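Local coordinates for protein beta-galactosidase (Bacillus circulans subsp. alkalophilus, PDB 3TTY) that hydrolyses terminal beta-galactosyl residues of beta-galactosides as a glycoside hydrolase with a TIM-barrel catalytic domain, at residues V312-P317 / A353-H358; V342-L347 / G359-H364. All coordinates share one frame; numbering follows the deposited sequence.

Contact 1. Residues V312-P317 / A353-H358; sequences VQNWQP and ACEKYH. With GLA (alpha-D-galactopyranose), chain H.
Trp-315 and Glu-355 meet beside the bound galactose: indole NE1 gives a nearly straight hydrogen bond (161°) to Glu-355 OE1 at 2.9 Å. The carboxylate oxygen lies in the indole plane at its edge and accepts through its anti lone pair. The same OE1 accepts galactose O4 at 2.5 Å, so a single oxygen joins sugar and indole. Galactose O6 sits between His-358 and Gln-313, bonded weakly to His-358 NE2 at 2.9 Å and weakly to Gln-313 OE1. The glutamine reaches it with CG anti to the backbone N (chi1 180°) and an extended chain, its amide NE2 tied back to Gln-316 OE1 at 2.9 Å.

Behind this shell, Asn-314 OD1, buried without a hydrogen-bond partner in the model, only approaches the His-358 ring edge at CD2 (3.1 Å), while its ND2 lies over one face of the Trp-315 indole and is hydrogen-bonded to Ser-415 OG of the second subunit. Cys-354 SG touches Trp-315 CZ2 obliquely at 3.6 Å, a sulfur-aromatic contact. Glu-307, Arg-111 and Asn-149 also hydrogen-bond the sugar. Two loops, following the seventh and eighth strands of the (beta/alpha)8 barrel, thus build one side of the galactose pocket at a subunit interface.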
ATOM      1  N   VAL A 312      20.183   8.096  19.245  1.00 22.58           N
ATOM      2  CA  VAL A 312      19.271   7.742  18.155  1.00 21.49           C
ATOM      3  C   VAL A 312      18.508   6.437  18.418  1.00 27.09           C
ATOM      4  O   VAL A 312      18.864   5.665  19.304  1.00 23.67           O
ATOM      5  CB  VAL A 312      20.020   7.611  16.820  1.00 19.84           C
ATOM      6  CG1 VAL A 312      20.692   8.935  16.463  1.00 24.77           C
ATOM      7  CG2 VAL A 312      21.037   6.486  16.888  1.00 17.62           C
ATOM      8  N   GLN A 313      17.456   6.203  17.642  1.00 22.94           N
ATOM      9  CA  GLN A 313      16.750   4.931  17.673  1.00 20.90           C
ATOM     10  C   GLN A 313      16.667   4.390  16.249  1.00 20.50           C
ATOM     11  O   GLN A 313      16.181   5.064  15.342  1.00 26.12           O
ATOM     12  CB  GLN A 313      15.341   5.075  18.267  1.00 24.26           C
ATOM     13  CG  GLN A 313      14.552   3.735  18.305  1.00 23.51           C
ATOM     14  CD  GLN A 313      13.064   3.928  18.609  1.00 24.40           C
ATOM     15  OE1 GLN A 313      12.391   3.017  19.105  1.00 28.84           O
ATOM     16  NE2 GLN A 313      12.552   5.116  18.317  1.00 22.36           N
ATOM     17  N   ASN A 314      17.154   3.174  16.057  1.00 22.05           N
ATOM     18  CA  ASN A 314      17.245   2.596  14.734  1.00 20.66           C
ATOM     19  C   ASN A 314      15.879   2.421  14.087  1.00 21.87           C
ATOM     20  O   ASN A 314      15.761   2.516  12.870  1.00 18.01           O
ATOM     21  CB  ASN A 314      17.937   1.251  14.815  1.00 20.32           C
ATOM     22  CG  ASN A 314      17.181   0.277  15.684  1.00 23.39           C
ATOM     23  OD1 ASN A 314      17.110   0.445  16.902  1.00 22.99           O
ATOM     24  ND2 ASN A 314      16.622  -0.758  15.068  1.00 22.02           N
ATOM     25  N   TRP A 315      14.854   2.178  14.908  1.00 20.66           N
ATOM     26  CA  TRP A 315      13.508   1.894  14.406  1.00 20.49           C
ATOM     27  C   TRP A 315      12.802   3.082  13.755  1.00 19.72           C
ATOM     28  O   TRP A 315      11.881   2.896  12.982  1.00 22.66           O
ATOM     29  CB  TRP A 315      12.628   1.291  15.511  1.00 22.16           C
ATOM     30  CG  TRP A 315      13.188  -0.001  16.044  1.00 22.71           C
ATOM     31  CD1 TRP A 315      13.890  -0.182  17.211  1.00 20.16           C
ATOM     32  CD2 TRP A 315      13.128  -1.285  15.412  1.00 23.72           C
ATOM     33  NE1 TRP A 315      14.260  -1.504  17.343  1.00 18.90           N
ATOM     34  CE2 TRP A 315      13.799  -2.202  16.257  1.00 22.24           C
ATOM     35  CE3 TRP A 315      12.568  -1.754  14.215  1.00 26.11           C
ATOM     36  CZ2 TRP A 315      13.917  -3.558  15.943  1.00 23.61           C
ATOM     37  CZ3 TRP A 315      12.686  -3.103  13.907  1.00 21.95           C
ATOM     38  CH2 TRP A 315      13.355  -3.987  14.766  1.00 25.06           C
ATOM     39  N   GLN A 316      13.233   4.300  14.051  1.00 21.58           N
ATOM     40  CA  GLN A 316      12.593   5.461  13.447  1.00 22.08           C
ATOM     41  C   GLN A 316      12.971   5.557  11.960  1.00 23.47           C
ATOM     42  O   GLN A 316      14.089   5.242  11.570  1.00 20.05           O
ATOM     43  CB  GLN A 316      12.937   6.746  14.215  1.00 22.33           C
ATOM     44  CG  GLN A 316      12.489   6.713  15.669  1.00 22.55           C
ATOM     45  CD  GLN A 316      12.988   7.891  16.503  1.00 28.31           C
ATOM     46  OE1 GLN A 316      12.845   7.895  17.733  1.00 30.23           O
ATOM     47  NE2 GLN A 316      13.566   8.891  15.847  1.00 23.45           N
ATOM     48  N   PRO A 317      12.017   5.983  11.126  1.00 23.31           N
ATOM     49  CA  PRO A 317      12.259   6.124   9.686  1.00 20.96           C
ATOM     50  C   PRO A 317      13.541   6.906   9.450  1.00 22.06           C
ATOM     51  O   PRO A 317      14.360   6.549   8.601  1.00 19.20           O
ATOM     52  CB  PRO A 317      11.059   6.945   9.206  1.00 23.92           C
ATOM     53  CG  PRO A 317       9.990   6.735  10.250  1.00 23.50           C
ATOM     54  CD  PRO A 317      10.687   6.468  11.544  1.00 18.20           C
ATOM     55  N   ALA A 353      23.307  -7.609  14.249  1.00 18.27           N
ATOM     56  CA  ALA A 353      21.884  -7.660  13.812  1.00 17.28           C
ATOM     57  C   ALA A 353      21.139  -6.296  13.879  1.00 19.21           C
ATOM     58  O   ALA A 353      21.768  -5.232  13.794  1.00 18.60           O
ATOM     59  CB  ALA A 353      21.099  -8.739  14.611  1.00 14.85           C
ATOM     60  N   CYS A 354      19.814  -6.320  14.069  1.00 16.08           N
ATOM     61  CA  CYS A 354      18.970  -5.141  13.734  1.00 16.52           C
ATOM     62  C   CYS A 354      19.096  -3.890  14.609  1.00 16.74           C
ATOM     63  O   CYS A 354      18.680  -2.803  14.201  1.00 16.06           O
ATOM     64  CB  CYS A 354      17.480  -5.517  13.540  1.00 14.46           C
ATOM     65  SG  CYS A 354      16.528  -5.805  15.068  1.00 19.02           S
ATOM     66  N   GLU A 355      19.666  -4.020  15.799  1.00 16.39           N
ATOM     67  CA  GLU A 355      19.766  -2.852  16.668  1.00 16.02           C
ATOM     68  C   GLU A 355      21.169  -2.220  16.775  1.00 16.90           C
ATOM     69  O   GLU A 355      21.389  -1.310  17.565  1.00 17.57           O
ATOM     70  CB  GLU A 355      19.108  -3.139  18.036  1.00 18.76           C
ATOM     71  CG  GLU A 355      17.571  -3.285  17.891  1.00 17.87           C
ATOM     72  CD  GLU A 355      16.819  -3.479  19.209  1.00 20.65           C
ATOM     73  OE1 GLU A 355      15.612  -3.133  19.260  1.00 20.52           O
ATOM     74  OE2 GLU A 355      17.415  -3.995  20.181  1.00 16.71           O
ATOM     75  N   LYS A 356      22.108  -2.661  15.943  1.00 18.25           N
ATOM     76  CA  LYS A 356      23.467  -2.129  16.036  1.00 15.26           C
ATOM     77  C   LYS A 356      23.558  -0.610  15.833  1.00 18.97           C
ATOM     78  O   LYS A 356      24.559  -0.003  16.221  1.00 17.21           O
ATOM     79  CB  LYS A 356      24.398  -2.850  15.073  1.00 17.52           C
ATOM     80  CG  LYS A 356      23.972  -2.769  13.607  1.00 22.55           C
ATOM     81  CD  LYS A 356      24.765  -3.775  12.777  1.00 16.70           C
ATOM     82  CE  LYS A 356      24.398  -3.697  11.310  1.00 16.38           C
ATOM     83  NZ  LYS A 356      23.224  -4.533  10.982  1.00 20.34           N
ATOM     84  N   TYR A 357      22.533  -0.000  15.221  1.00 18.10           N
ATOM     85  CA  TYR A 357      22.510   1.454  15.027  1.00 16.41           C
ATOM     86  C   TYR A 357      21.494   2.088  15.955  1.00 20.99           C
ATOM     87  O   TYR A 357      21.075   3.224  15.756  1.00 25.62           O
ATOM     88  CB  TYR A 357      22.303   1.853  13.546  1.00 17.44           C
ATOM     89  CG  TYR A 357      23.318   1.152  12.713  1.00 20.47           C
ATOM     90  CD1 TYR A 357      24.637   1.091  13.139  1.00 18.84           C
ATOM     91  CD2 TYR A 357      22.964   0.456  11.569  1.00 18.69           C
ATOM     92  CE1 TYR A 357      25.578   0.395  12.434  1.00 18.63           C
ATOM     93  CE2 TYR A 357      23.907  -0.240  10.854  1.00 17.68           C
ATOM     94  CZ  TYR A 357      25.218  -0.268  11.293  1.00 17.00           C
ATOM     95  OH  TYR A 357      26.179  -0.977  10.602  1.00 19.12           O
ATOM     96  N   HIS A 358      21.103   1.333  16.977  1.00 20.29           N
ATOM     97  CA  HIS A 358      20.456   1.920  18.144  1.00 22.26           C
ATOM     98  C   HIS A 358      21.524   2.547  19.053  1.00 18.41           C
ATOM     99  O   HIS A 358      22.596   1.968  19.272  1.00 16.97           O
ATOM    100  CB  HIS A 358      19.634   0.879  18.920  1.00 21.41           C
ATOM    101  CG  HIS A 358      18.617   1.483  19.845  1.00 22.50           C
ATOM    102  ND1 HIS A 358      18.961   2.123  21.017  1.00 21.44           N
ATOM    103  CD2 HIS A 358      17.265   1.551  19.764  1.00 20.44           C
ATOM    104  CE1 HIS A 358      17.867   2.560  21.619  1.00 21.90           C
ATOM    105  NE2 HIS A 358      16.825   2.230  20.876  1.00 21.73           N
TER
HETATM  106  C1  GLA H 677      11.921  -1.608  22.999  1.00 24.02           C
HETATM  107  C2  GLA H 677      12.527  -2.921  23.554  1.00 19.21           C
HETATM  108  C3  GLA H 677      14.060  -2.869  23.678  1.00 19.40           C
HETATM  109  C4  GLA H 677      14.613  -2.336  22.365  1.00 19.50           C
HETATM  110  C5  GLA H 677      13.944  -0.998  22.034  1.00 21.87           C
HETATM  111  C6  GLA H 677      14.573  -0.445  20.749  1.00 18.83           C
HETATM  112  O1  GLA H 677      11.956  -0.481  23.893  1.00 25.40           O
HETATM  113  O2  GLA H 677      11.973  -3.222  24.825  1.00 19.74           O
HETATM  114  O3  GLA H 677      14.624  -4.170  23.916  1.00 16.09           O
HETATM  115  O4  GLA H 677      14.277  -3.293  21.369  1.00 18.67           O
HETATM  116  O5  GLA H 677      12.551  -1.218  21.787  1.00 21.74           O
HETATM  117  O6  GLA H 677      14.271   0.950  20.613  1.00 19.98           O

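Contact 2. Residues V342-L347 / G359-H364; sequences VMFFQL and GAVIEH. With GLA (alpha-D-galactopyranose), chain H.
The Phe-344 ring meets Val-361 at an oblique approach, CD2 to CG2 at 3.8 Å, the two side chains crossing at about a right angle. Next along the chain the Phe-345 ring is sandwiched: galactose C4 lies 3.8 Å above the centre of one face, and CB of its own neighbour Gln-346 lies over the centre of the other. The C4-H of the tilted sugar points at the ring, a CH-pi contact. Phe-345 follows closely on the eighth strand of the (beta/alpha)8 barrel, and its CG is anti to the backbone N (chi1 -175°), which starts the ring on its way to the sugar. The ring of His-358 meets Phe-345 edge-to-face.

Phe-345 and Gln-346 are joined by a cis peptide bond, although no proline is present; clan A glycoside hydrolases often have one at this place. Gln-346 OE1 accepts a hydrogen bond from Asn-16 ND2, while its CG is 4.2 Å from Ala-360 CB. Leu-347 runs alongside Val-361 with the same heading, CD2 to CG2 4.1 Å, and Val-361 also packs on Phe-373 and Cys-376 of helix 371-386. Ile-362 instead rests on helix 22-35. The returning loop thus packs its side chains on two of the helices outside the barrel.

Inside that loop, Ala-360 N donates to Glu-363 OE1, a carboxylate also held by a salt bridge to Arg-349. Two backbone bonds join the segments. Val-361 N donates to Gln-346 O at 3.2 Å, with Ala-360 CA making a CA-H...O contact to the same oxygen at 3.0 Å. One residue on, Ile-362 N donates to Leu-347 O at 2.8 Å, 162° at the hydrogen.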
ATOM      1  N   VAL A 342      15.353   6.907  35.702  1.00 16.22           N
ATOM      2  CA  VAL A 342      15.616   7.124  34.282  1.00 17.82           C
ATOM      3  C   VAL A 342      16.624   6.104  33.757  1.00 19.74           C
ATOM      4  O   VAL A 342      17.795   6.087  34.144  1.00 18.52           O
ATOM      5  CB  VAL A 342      15.968   8.604  33.900  1.00 20.40           C
ATOM      6  CG1 VAL A 342      15.671   9.564  35.037  1.00 15.20           C
ATOM      7  CG2 VAL A 342      17.377   8.725  33.411  1.00 22.89           C
ATOM      8  N   MET A 343      16.137   5.231  32.886  1.00 19.41           N
ATOM      9  CA  MET A 343      16.931   4.121  32.399  1.00 18.78           C
ATOM     10  C   MET A 343      16.869   4.040  30.877  1.00 21.93           C
ATOM     11  O   MET A 343      15.903   4.498  30.256  1.00 22.60           O
ATOM     12  CB  MET A 343      16.472   2.838  33.074  1.00 17.61           C
ATOM     13  CG  MET A 343      16.634   2.919  34.577  1.00 15.63           C
ATOM     14  SD  MET A 343      15.678   1.750  35.556  1.00 20.47           S
ATOM     15  CE  MET A 343      16.254   0.156  34.955  1.00 17.19           C
ATOM     16  N   PHE A 344      17.921   3.479  30.288  1.00 18.41           N
ATOM     17  CA  PHE A 344      18.117   3.492  28.842  1.00 21.20           C
ATOM     18  C   PHE A 344      17.992   2.108  28.234  1.00 20.75           C
ATOM     19  O   PHE A 344      18.256   1.093  28.895  1.00 15.73           O
ATOM     20  CB  PHE A 344      19.556   3.953  28.497  1.00 22.26           C
ATOM     21  CG  PHE A 344      19.878   5.367  28.901  1.00 22.71           C
ATOM     22  CD1 PHE A 344      19.315   6.445  28.223  1.00 19.43           C
ATOM     23  CD2 PHE A 344      20.776   5.617  29.935  1.00 25.72           C
ATOM     24  CE1 PHE A 344      19.611   7.751  28.580  1.00 22.09           C
ATOM     25  CE2 PHE A 344      21.086   6.925  30.307  1.00 25.29           C
ATOM     26  CZ  PHE A 344      20.500   7.995  29.627  1.00 25.05           C
ATOM     27  N   PHE A 345      17.635   2.072  26.953  1.00 19.08           N
ATOM     28  CA  PHE A 345      18.170   1.030  26.090  1.00 16.61           C
ATOM     29  C   PHE A 345      19.211   1.709  25.195  1.00 18.35           C
ATOM     30  O   PHE A 345      18.896   2.720  24.568  1.00 18.39           O
ATOM     31  CB  PHE A 345      17.095   0.371  25.220  1.00 17.26           C
ATOM     32  CG  PHE A 345      17.615  -0.794  24.413  1.00 18.08           C
ATOM     33  CD1 PHE A 345      17.560  -2.089  24.919  1.00 18.05           C
ATOM     34  CD2 PHE A 345      18.193  -0.592  23.171  1.00 19.13           C
ATOM     35  CE1 PHE A 345      18.057  -3.169  24.194  1.00 16.80           C
ATOM     36  CE2 PHE A 345      18.696  -1.666  22.432  1.00 16.50           C
ATOM     37  CZ  PHE A 345      18.625  -2.955  22.947  1.00 19.53           C
ATOM     38  N   GLN A 346      20.451   1.218  25.159  1.00 17.89           N
ATOM     39  CA  GLN A 346      21.003   0.263  26.111  1.00 18.15           C
ATOM     40  C   GLN A 346      22.360   0.820  26.556  1.00 22.00           C
ATOM     41  O   GLN A 346      22.786   1.869  26.078  1.00 20.58           O
ATOM     42  CB  GLN A 346      21.162  -1.126  25.487  1.00 18.91           C
ATOM     43  CG  GLN A 346      21.946  -1.157  24.167  1.00 15.16           C
ATOM     44  CD  GLN A 346      22.164  -2.582  23.648  1.00 18.25           C
ATOM     45  OE1 GLN A 346      22.439  -3.491  24.424  1.00 18.88           O
ATOM     46  NE2 GLN A 346      22.036  -2.775  22.328  1.00 17.05           N
ATOM     47  N   LEU A 347      23.043   0.125  27.462  1.00 23.19           N
ATOM     48  CA  LEU A 347      24.290   0.646  28.021  1.00 20.64           C
ATOM     49  C   LEU A 347      25.504   0.537  27.070  1.00 21.35           C
ATOM     50  O   LEU A 347      26.408   1.372  27.111  1.00 22.11           O
ATOM     51  CB  LEU A 347      24.572   0.018  29.390  1.00 18.24           C
ATOM     52  CG  LEU A 347      23.495   0.291  30.438  1.00 18.82           C
ATOM     53  CD1 LEU A 347      23.976  -0.051  31.835  1.00 17.85           C
ATOM     54  CD2 LEU A 347      23.063   1.761  30.362  1.00 20.51           C
ATOM     55  N   GLY A 359      21.226   3.737  19.562  1.00 19.14           N
ATOM     56  CA  GLY A 359      22.115   4.443  20.470  1.00 18.53           C
ATOM     57  C   GLY A 359      22.345   3.717  21.784  1.00 22.12           C
ATOM     58  O   GLY A 359      21.519   2.904  22.226  1.00 21.35           O
ATOM     59  N   ALA A 360      23.482   4.007  22.407  1.00 20.69           N
ATOM     60  CA  ALA A 360      23.806   3.458  23.719  1.00 19.44           C
ATOM     61  C   ALA A 360      24.713   4.436  24.450  1.00 20.16           C
ATOM     62  O   ALA A 360      25.247   5.366  23.849  1.00 19.29           O
ATOM     63  CB  ALA A 360      24.480   2.105  23.586  1.00 15.50           C
ATOM     64  N   VAL A 361      24.881   4.236  25.751  1.00 21.06           N
ATOM     65  CA  VAL A 361      25.792   5.071  26.522  1.00 22.23           C
ATOM     66  C   VAL A 361      27.232   4.877  26.040  1.00 22.68           C
ATOM     67  O   VAL A 361      27.943   5.846  25.791  1.00 22.62           O
ATOM     68  CB  VAL A 361      25.679   4.770  28.005  1.00 23.80           C
ATOM     69  CG1 VAL A 361      26.760   5.513  28.780  1.00 22.10           C
ATOM     70  CG2 VAL A 361      24.275   5.151  28.491  1.00 23.87           C
ATOM     71  N   ILE A 362      27.644   3.621  25.888  1.00 20.41           N
ATOM     72  CA  ILE A 362      28.932   3.289  25.286  1.00 19.70           C
ATOM     73  C   ILE A 362      28.717   2.757  23.864  1.00 21.53           C
ATOM     74  O   ILE A 362      27.963   1.795  23.648  1.00 16.49           O
ATOM     75  CB  ILE A 362      29.663   2.212  26.091  1.00 17.43           C
ATOM     76  CG1 ILE A 362      29.843   2.661  27.542  1.00 20.94           C
ATOM     77  CG2 ILE A 362      30.998   1.868  25.430  1.00 19.19           C
ATOM     78  CD1 ILE A 362      30.274   1.530  28.455  1.00 23.82           C
ATOM     79  N   GLU A 363      29.387   3.365  22.892  1.00 21.08           N
ATOM     80  CA  GLU A 363      29.057   3.081  21.502  1.00 19.99           C
ATOM     81  C   GLU A 363      30.194   2.392  20.753  1.00 21.04           C
ATOM     82  O   GLU A 363      31.070   1.808  21.392  1.00 19.41           O
ATOM     83  CB  GLU A 363      28.460   4.324  20.833  1.00 20.25           C
ATOM     84  CG  GLU A 363      27.147   4.694  21.552  1.00 19.19           C
ATOM     85  CD  GLU A 363      26.390   5.876  20.963  1.00 24.33           C
ATOM     86  OE1 GLU A 363      25.280   5.664  20.424  1.00 19.58           O
ATOM     87  OE2 GLU A 363      26.870   7.027  21.090  1.00 26.09           O
ATOM     88  N   HIS A 364      30.153   2.376  19.424  1.00 17.26           N
ATOM     89  CA  HIS A 364      31.077   1.519  18.681  1.00 17.18           C
ATOM     90  C   HIS A 364      32.541   1.936  18.833  1.00 19.69           C
ATOM     91  O   HIS A 364      33.427   1.095  18.747  1.00 19.01           O
ATOM     92  CB  HIS A 364      30.673   1.383  17.203  1.00 17.52           C
ATOM     93  CG  HIS A 364      29.376   0.656  17.001  1.00 19.51           C
ATOM     94  ND1 HIS A 364      28.459   1.017  16.036  1.00 17.54           N
ATOM     95  CD2 HIS A 364      28.834  -0.399  17.655  1.00 17.41           C
ATOM     96  CE1 HIS A 364      27.412   0.215  16.101  1.00 19.30           C
ATOM     97  NE2 HIS A 364      27.616  -0.657  17.074  1.00 20.45           N
TER
HETATM   98  C1  GLA H 677      11.921  -1.608  22.999  1.00 24.02           C
HETATM   99  C2  GLA H 677      12.527  -2.921  23.554  1.00 19.21           C
HETATM  100  C3  GLA H 677      14.060  -2.869  23.678  1.00 19.40           C
HETATM  101  C4  GLA H 677      14.613  -2.336  22.365  1.00 19.50           C
HETATM  102  C5  GLA H 677      13.944  -0.998  22.034  1.00 21.87           C
HETATM  103  C6  GLA H 677      14.573  -0.445  20.749  1.00 18.83           C
HETATM  104  O1  GLA H 677      11.956  -0.481  23.893  1.00 25.40           O
HETATM  105  O2  GLA H 677      11.973  -3.222  24.825  1.00 19.74           O
HETATM  106  O3  GLA H 677      14.624  -4.170  23.916  1.00 16.09           O
HETATM  107  O4  GLA H 677      14.277  -3.293  21.369  1.00 18.67           O
HETATM  108  O5  GLA H 677      12.551  -1.218  21.787  1.00 21.74           O
HETATM  109  O6  GLA H 677      14.271   0.950  20.613  1.00 19.98           O

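From the N terminus, the chain leaves barrel strand 303-307 into 312-317, passes through helix 326-336, and runs along the last barrel strand, to which 342-344 belong, and on through 347. The following loop supplies 353-358 and then 359-364 before helix 371-386. Contact 1 therefore closes a long loop of 35 residues holding a helix and a strand, and contact 2 a short one of 11 without either. The two cross, their segments alternating along the chain. They touch where Val-312 O meets Gly-359 N at 3.1 Å, probably a hydrogen bond. Together they tie the loops after the seventh and eighth strands to each other and to the barrel rim, around the same galactose.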